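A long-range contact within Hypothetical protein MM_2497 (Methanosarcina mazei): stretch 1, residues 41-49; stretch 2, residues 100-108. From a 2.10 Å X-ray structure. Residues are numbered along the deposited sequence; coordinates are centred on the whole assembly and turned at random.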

# COMPACT_ATOMS: atom_id res chain seq x y z
N SER A 41 -19.43 8.45 -5.07
CA SER A 41 -20.21 7.91 -3.94
C SER A 41 -19.46 7.93 -2.59
O SER A 41 -20.06 8.20 -1.51
CB SER A 41 -20.66 6.50 -4.27
OG SER A 41 -21.42 6.05 -3.13
N SER A 42 -18.13 7.69 -2.59
CA SER A 42 -17.45 7.85 -1.28
C SER A 42 -17.40 9.26 -0.75
O SER A 42 -17.47 9.48 0.48
CB SER A 42 -16.08 7.23 -1.24
OG SER A 42 -16.24 5.87 -1.27
N LEU A 43 -17.26 10.22 -1.65
CA LEU A 43 -17.23 11.62 -1.26
C LEU A 43 -18.59 12.02 -0.68
O LEU A 43 -18.66 12.76 0.30
CB LEU A 43 -16.84 12.55 -2.43
CG LEU A 43 -15.44 12.28 -2.98
CD1 LEU A 43 -15.14 12.93 -4.38
CD2 LEU A 43 -14.36 12.65 -1.96
N LYS A 44 -19.66 11.51 -1.30
CA LYS A 44 -20.97 11.90 -0.86
C LYS A 44 -21.18 11.19 0.49
O LYS A 44 -21.53 11.83 1.48
CB LYS A 44 -22.02 11.60 -1.95
CG LYS A 44 -22.04 12.63 -3.06
CD LYS A 44 -22.28 14.08 -2.47
CE LYS A 44 -23.21 15.01 -3.27
NZ LYS A 44 -24.05 14.36 -4.41
N GLY A 45 -20.76 9.93 0.57
CA GLY A 45 -20.88 9.12 1.78
C GLY A 45 -20.18 9.77 2.93
O GLY A 45 -20.49 9.50 4.07
N ALA A 46 -19.25 10.67 2.64
CA ALA A 46 -18.52 11.37 3.72
C ALA A 46 -19.14 12.71 4.02
O ALA A 46 -18.58 13.47 4.78
CB ALA A 46 -17.05 11.54 3.35
N GLY A 47 -20.28 13.00 3.37
CA GLY A 47 -21.07 14.19 3.62
C GLY A 47 -20.51 15.44 2.95
O GLY A 47 -20.78 16.58 3.38
N ILE A 48 -19.72 15.28 1.90
CA ILE A 48 -19.23 16.47 1.35
C ILE A 48 -20.26 16.98 0.36
O ILE A 48 -20.75 16.24 -0.52
CB ILE A 48 -17.71 16.46 0.89
CG1 ILE A 48 -17.57 16.68 -0.58
CG2 ILE A 48 -16.80 15.35 1.55
CD1 ILE A 48 -17.15 18.05 -0.73
N GLU A 49 -20.58 18.26 0.54
CA GLU A 49 -21.74 18.87 -0.04
C GLU A 49 -21.58 18.95 -1.55
O GLU A 49 -22.41 18.39 -2.26
CB GLU A 49 -22.16 20.19 0.67
CG GLU A 49 -23.16 21.07 -0.13
CD GLU A 49 -23.66 22.34 0.62
OE1 GLU A 49 -23.41 22.51 1.83
OE2 GLU A 49 -24.30 23.19 -0.03
N LEU A 100 -10.91 1.51 -3.62
CA LEU A 100 -10.78 0.97 -2.25
C LEU A 100 -10.95 2.08 -1.20
O LEU A 100 -10.89 1.85 -0.01
CB LEU A 100 -9.43 0.22 -2.09
CG LEU A 100 -9.23 -0.94 -3.07
CD1 LEU A 100 -7.99 -1.74 -2.71
CD2 LEU A 100 -10.50 -1.88 -3.12
N LEU A 101 -11.17 3.28 -1.69
CA LEU A 101 -11.28 4.44 -0.87
C LEU A 101 -12.69 4.50 -0.37
O LEU A 101 -13.66 4.29 -1.15
CB LEU A 101 -11.00 5.66 -1.73
CG LEU A 101 -11.05 6.96 -1.01
CD1 LEU A 101 -9.77 7.12 -0.16
CD2 LEU A 101 -11.26 8.07 -2.06
N SER A 102 -12.81 4.74 0.93
CA SER A 102 -14.02 4.52 1.75
C SER A 102 -14.40 5.90 2.23
O SER A 102 -13.61 6.85 2.18
CB SER A 102 -13.71 3.69 2.97
OG SER A 102 -12.85 4.45 3.86
N PRO A 103 -15.67 6.08 2.62
CA PRO A 103 -15.97 7.35 3.24
C PRO A 103 -15.18 7.59 4.51
O PRO A 103 -14.89 8.72 4.81
CB PRO A 103 -17.47 7.21 3.56
CG PRO A 103 -18.00 6.26 2.48
CD PRO A 103 -16.90 5.27 2.35
N GLU A 104 -14.85 6.55 5.26
CA GLU A 104 -14.06 6.67 6.48
C GLU A 104 -12.70 7.20 6.14
O GLU A 104 -12.17 8.03 6.89
CB GLU A 104 -13.98 5.35 7.27
CG GLU A 104 -13.37 5.52 8.75
CD GLU A 104 -13.25 4.16 9.62
OE1 GLU A 104 -13.56 4.18 10.87
OE2 GLU A 104 -12.84 3.09 9.09
N HIS A 105 -12.09 6.75 5.00
CA HIS A 105 -10.75 7.35 4.62
C HIS A 105 -10.99 8.80 4.33
O HIS A 105 -10.27 9.62 4.81
CB HIS A 105 -10.20 6.74 3.35
CG HIS A 105 -9.97 5.29 3.44
ND1 HIS A 105 -9.24 4.72 4.48
CD2 HIS A 105 -10.36 4.27 2.66
CE1 HIS A 105 -9.13 3.42 4.29
NE2 HIS A 105 -9.86 3.12 3.23
N ILE A 106 -12.01 9.16 3.53
CA ILE A 106 -12.14 10.59 3.21
C ILE A 106 -12.44 11.50 4.50
O ILE A 106 -11.88 12.61 4.69
CB ILE A 106 -12.98 10.93 1.85
CG1 ILE A 106 -14.10 11.86 2.06
CG2 ILE A 106 -13.27 9.79 0.77
CD1 ILE A 106 -13.95 12.91 1.13
N LYS A 107 -13.26 10.97 5.42
CA LYS A 107 -13.51 11.67 6.72
C LYS A 107 -12.19 11.92 7.39
O LYS A 107 -11.94 13.05 7.74
CB LYS A 107 -14.48 10.86 7.66
CG LYS A 107 -15.96 10.88 7.16
CD LYS A 107 -16.90 9.76 7.70
CE LYS A 107 -16.96 9.60 9.25
NZ LYS A 107 -18.42 9.25 9.85
N GLU A 108 -11.32 10.90 7.51
CA GLU A 108 -10.02 11.09 8.20
C GLU A 108 -9.07 11.98 7.48
O GLU A 108 -8.38 12.81 8.10
CB GLU A 108 -9.29 9.79 8.59
CG GLU A 108 -10.17 8.75 9.24
CD GLU A 108 -9.41 7.49 9.73
OE1 GLU A 108 -10.03 6.68 10.45
OE2 GLU A 108 -8.23 7.28 9.38

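This is a small, mostly apolar contact between the end of one helix with the loop after it and the start of another with the residues just before it, fastened by a single hydrogen bond. The two helix axes come within 8.3 Å, and their N-to-C directions differ by 60°, so the helices cross obliquely. The backbones are nearest where Ser42 CA lies 4.8 Å from Pro103 CA.

At this point Ser42 points toward the second stretch. Its hydroxyl donates a hydrogen bond to a backbone carbonyl, with Ser42 OG 3.0 Å from Leu101 O. No backbone N-H in this stretch bonds to Leu101 O, and His105 N bonds to the Ser102 side chain instead. The bond gives a buried polar side chain a partner. Ser42 OG also lies 3.7 Å from Pro103 CD.

Ile106 is the centre of the apolar part. Ala46 CB sits 3.2 Å from Ile106 CG1, a tight approach. Leu43 points away at its CA-to-CB bond, but its end returns, and Leu43 CD2 comes to 3.1 Å from Ile106 CD1. That is short for two methyl groups. Ile48 adds a looser contact, with Ile48 CG2 3.8 Å from Ile106 CD1. Ile106 and Leu43 are buried, and Ala46 is partly covered here.

Pro103 packs beside the end of the first helix. Gly45 C is 3.8 Å from Pro103 CB. A CB on Gly45 would fall 2.9 Å from Pro103 CG, so the absence of a side chain lets the backbone come close. The aliphatic part of Lys107 borders the patch, with Lys107 CG 4.0 Å from Ala46 CB.

Each of these helix ends has its own local bonds. Gly47 has positive phi and closes the first helix in a Schellman motif. Ser102 sits at the N-cap of the second helix and its OG accepts from His105 N, though the position of that OG is less certain.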